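PDB 3AS8: magnetosome protein MamA from Magnetospirillum gryphiswaldense, which probably serves as a tetratricopeptide-repeat scaffold that recognises copies of itself and assembles into complexes associated with the magnetosome. Local coordinates for residues 12-16 and 41-47. Sequence-based numbering, arbitrary orientation.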
ATOM      1  N   ARG A  12     -17.418 -15.328 -12.015  1.00 20.84           N
ATOM      2  CA  ARG A  12     -16.228 -15.370 -11.137  1.00 22.65           C
ATOM      3  C   ARG A  12     -14.979 -15.478 -11.926  1.00 22.00           C
ATOM      4  O   ARG A  12     -14.100 -14.672 -11.771  1.00 22.04           O
ATOM      5  CB  ARG A  12     -16.331 -16.503 -10.144  1.00 22.72           C
ATOM      6  CG  ARG A  12     -15.145 -16.622  -9.166  1.00 27.70           C
ATOM      7  CD  ARG A  12     -15.334 -17.910  -8.278  1.00 29.27           C
ATOM      8  NE  ARG A  12     -14.499 -17.812  -7.093  1.00 33.55           N
ATOM      9  CZ  ARG A  12     -13.177 -17.984  -7.099  1.00 38.11           C
ATOM     10  NH1 ARG A  12     -12.533 -18.300  -8.233  1.00 38.17           N
ATOM     11  NH2 ARG A  12     -12.495 -17.864  -5.967  1.00 38.57           N
ATOM     12  N   ASP A  13     -14.897 -16.476 -12.788  1.00 22.87           N
ATOM     13  CA  ASP A  13     -13.716 -16.717 -13.563  1.00 23.71           C
ATOM     14  C   ASP A  13     -13.426 -15.539 -14.486  1.00 22.51           C
ATOM     15  O   ASP A  13     -12.259 -15.106 -14.601  1.00 21.27           O
ATOM     16  CB  ASP A  13     -13.858 -17.956 -14.511  1.00 24.68           C
ATOM     17  CG  ASP A  13     -13.873 -19.321 -13.766  1.00 31.75           C
ATOM     18  OD1 ASP A  13     -13.713 -19.342 -12.508  1.00 37.69           O
ATOM     19  OD2 ASP A  13     -14.075 -20.372 -14.497  1.00 42.93           O
ATOM     20  N   LYS A  14     -14.460 -15.075 -15.211  1.00 21.57           N
ATOM     21  CA  LYS A  14     -14.280 -13.977 -16.135  1.00 22.65           C
ATOM     22  C   LYS A  14     -13.857 -12.658 -15.365  1.00 22.03           C
ATOM     23  O   LYS A  14     -12.987 -11.870 -15.841  1.00 22.01           O
ATOM     24  CB  LYS A  14     -15.532 -13.781 -16.996  1.00 23.77           C
ATOM     25  CG  LYS A  14     -15.286 -13.264 -18.386  1.00 28.22           C
ATOM     26  CD  LYS A  14     -16.559 -13.395 -19.264  1.00 31.33           C
ATOM     27  CE  LYS A  14     -16.280 -13.350 -20.772  1.00 39.75           C
ATOM     28  NZ  LYS A  14     -15.135 -12.475 -21.233  1.00 40.94           N
ATOM     29  N   GLY A  15     -14.497 -12.412 -14.224  1.00 20.51           N
ATOM     30  CA  GLY A  15     -14.240 -11.197 -13.454  1.00 20.61           C
ATOM     31  C   GLY A  15     -12.834 -11.100 -12.881  1.00 19.85           C
ATOM     32  O   GLY A  15     -12.128 -10.081 -12.987  1.00 19.71           O
ATOM     33  N   ILE A  16     -12.428 -12.186 -12.260  1.00 19.43           N
ATOM     34  CA  ILE A  16     -11.093 -12.277 -11.698  1.00 21.05           C
ATOM     35  C   ILE A  16     -10.050 -12.207 -12.795  1.00 21.79           C
ATOM     36  O   ILE A  16      -8.957 -11.620 -12.645  1.00 22.44           O
ATOM     37  CB  ILE A  16     -10.962 -13.554 -10.887  1.00 20.38           C
ATOM     38  CG1 ILE A  16     -11.828 -13.418  -9.623  1.00 19.26           C
ATOM     39  CG2 ILE A  16      -9.494 -13.828 -10.585  1.00 20.88           C
ATOM     40  CD1 ILE A  16     -12.012 -14.805  -8.875  1.00 22.83           C
ATOM     41  N   ASP A  41     -16.891 -14.893  -0.549  1.00 38.08           N
ATOM     42  CA  ASP A  41     -15.757 -15.496  -1.315  1.00 36.78           C
ATOM     43  C   ASP A  41     -14.603 -14.496  -1.353  1.00 35.70           C
ATOM     44  O   ASP A  41     -14.771 -13.431  -1.962  1.00 32.25           O
ATOM     45  CB  ASP A  41     -16.258 -15.783  -2.730  1.00 35.48           C
ATOM     46  CG  ASP A  41     -15.182 -16.351  -3.707  1.00 37.43           C
ATOM     47  OD1 ASP A  41     -13.949 -16.044  -3.685  1.00 39.42           O
ATOM     48  OD2 ASP A  41     -15.616 -17.118  -4.587  1.00 40.50           O
ATOM     49  N   VAL A  42     -13.452 -14.821  -0.724  1.00 36.62           N
ATOM     50  CA  VAL A  42     -12.385 -13.795  -0.457  1.00 35.24           C
ATOM     51  C   VAL A  42     -11.742 -13.345  -1.766  1.00 33.66           C
ATOM     52  O   VAL A  42     -11.432 -12.165  -1.950  1.00 32.20           O
ATOM     53  CB  VAL A  42     -11.295 -14.256   0.583  1.00 37.35           C
ATOM     54  CG1 VAL A  42     -10.495 -15.418   0.099  1.00 39.41           C
ATOM     55  CG2 VAL A  42     -10.316 -13.112   0.917  1.00 36.66           C
ATOM     56  N   GLU A  43     -11.636 -14.254  -2.716  1.00 31.89           N
ATOM     57  CA  GLU A  43     -10.955 -13.933  -3.981  1.00 31.67           C
ATOM     58  C   GLU A  43     -11.818 -13.001  -4.859  1.00 27.85           C
ATOM     59  O   GLU A  43     -11.279 -12.108  -5.549  1.00 27.28           O
ATOM     60  CB  GLU A  43     -10.624 -15.254  -4.642  1.00 34.19           C
ATOM     61  CG  GLU A  43      -9.328 -15.309  -5.377  1.00 40.06           C
ATOM     62  CD  GLU A  43      -8.122 -14.882  -4.586  1.00 42.28           C
ATOM     63  OE1 GLU A  43      -7.347 -14.074  -5.151  1.00 46.04           O
ATOM     64  OE2 GLU A  43      -7.923 -15.346  -3.444  1.00 45.58           O
ATOM     65  N   VAL A  44     -13.145 -13.179  -4.770  1.00 27.13           N
ATOM     66  CA  VAL A  44     -14.105 -12.329  -5.423  1.00 25.16           C
ATOM     67  C   VAL A  44     -14.082 -10.957  -4.700  1.00 25.90           C
ATOM     68  O   VAL A  44     -13.915  -9.909  -5.372  1.00 22.82           O
ATOM     69  CB  VAL A  44     -15.511 -12.968  -5.449  1.00 26.50           C
ATOM     70  CG1 VAL A  44     -16.582 -11.908  -5.791  1.00 25.40           C
ATOM     71  CG2 VAL A  44     -15.532 -14.189  -6.453  1.00 23.19           C
ATOM     72  N   ALA A  45     -14.156 -10.942  -3.349  1.00 24.05           N
ATOM     73  CA  ALA A  45     -14.141  -9.662  -2.625  1.00 22.75           C
ATOM     74  C   ALA A  45     -12.823  -8.848  -2.827  1.00 21.80           C
ATOM     75  O   ALA A  45     -12.847  -7.620  -2.993  1.00 19.36           O
ATOM     76  CB  ALA A  45     -14.458  -9.838  -1.109  1.00 24.86           C
ATOM     77  N   LEU A  46     -11.702  -9.542  -2.875  1.00 21.64           N
ATOM     78  CA  LEU A  46     -10.425  -8.925  -3.098  1.00 22.21           C
ATOM     79  C   LEU A  46     -10.315  -8.270  -4.472  1.00 22.10           C
ATOM     80  O   LEU A  46      -9.894  -7.106  -4.583  1.00 23.07           O
ATOM     81  CB  LEU A  46      -9.349  -9.933  -2.969  1.00 23.28           C
ATOM     82  CG  LEU A  46      -7.968  -9.504  -3.500  1.00 27.77           C
ATOM     83  CD1 LEU A  46      -7.404  -8.229  -2.713  1.00 26.20           C
ATOM     84  CD2 LEU A  46      -6.957 -10.619  -3.420  1.00 25.59           C
ATOM     85  N   HIS A  47     -10.676  -9.013  -5.519  1.00 20.99           N
ATOM     86  CA  HIS A  47     -10.603  -8.475  -6.858  1.00 20.27           C
ATOM     87  C   HIS A  47     -11.640  -7.375  -7.153  1.00 18.48           C
ATOM     88  O   HIS A  47     -11.328  -6.374  -7.803  1.00 17.43           O
ATOM     89  CB  HIS A  47     -10.522  -9.640  -7.832  1.00 20.37           C
ATOM     90  CG  HIS A  47      -9.191 -10.322  -7.773  1.00 21.92           C
ATOM     91  ND1 HIS A  47      -8.949 -11.455  -7.006  1.00 26.95           N
ATOM     92  CD2 HIS A  47      -7.986  -9.936  -8.262  1.00 23.77           C
ATOM     93  CE1 HIS A  47      -7.666 -11.777  -7.106  1.00 26.74           C
ATOM     94  NE2 HIS A  47      -7.064 -10.881  -7.866  1.00 29.90           N
TER
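The guanidinium of R12 presents its edge to the carboxylate of D41, while I16 CD1 from its own helix lies over one face, 3.6 Å above the plane and toward the rim. The ring of H47 lies between I16 CG2 over one face and L46 CG over the other, the latter offset toward the rim, with the E43 backbone at its edge. R12 grips D41 side-on: R12 NE meets D41 OD2 at 2.8 Å on the syn side in an almost straight bond (174°). R12 NH2 reaches the syn lone pair of D41 OD1 at 3.3 Å. The chain of R12, CG anti to the backbone N (chi1 -179°) and extended as far as NE, is long enough to span segments whose axes come no closer than 10.3 Å. D41 is the N-cap of helix 42-54, its OD1 also accepting V44 N at 3.2 Å from above the carboxylate plane, so OD1 serves both the helix start and the R12 salt bridge. Segments 12-16 and 42-47 run at 36° to each other, in helices of the right-handed superhelical solenoid built by tetratricopeptide repeats, here near the N-terminal end of the chain. A leucine in place of R12 would probably leave the D41 carboxylate without its cationic mate across the helices. Beside the salt bridge, branched I16 and V44 suit the apolar seam: V44 CG2 packs against the aliphatic part of R12, 3.7 Å from R12 CG, and meets I16 CD1 at 4.3 Å. H47 ND1 donates to E43 O at 2.8 Å, which, with I16 and L46 over the two faces, limits the ring's rotation.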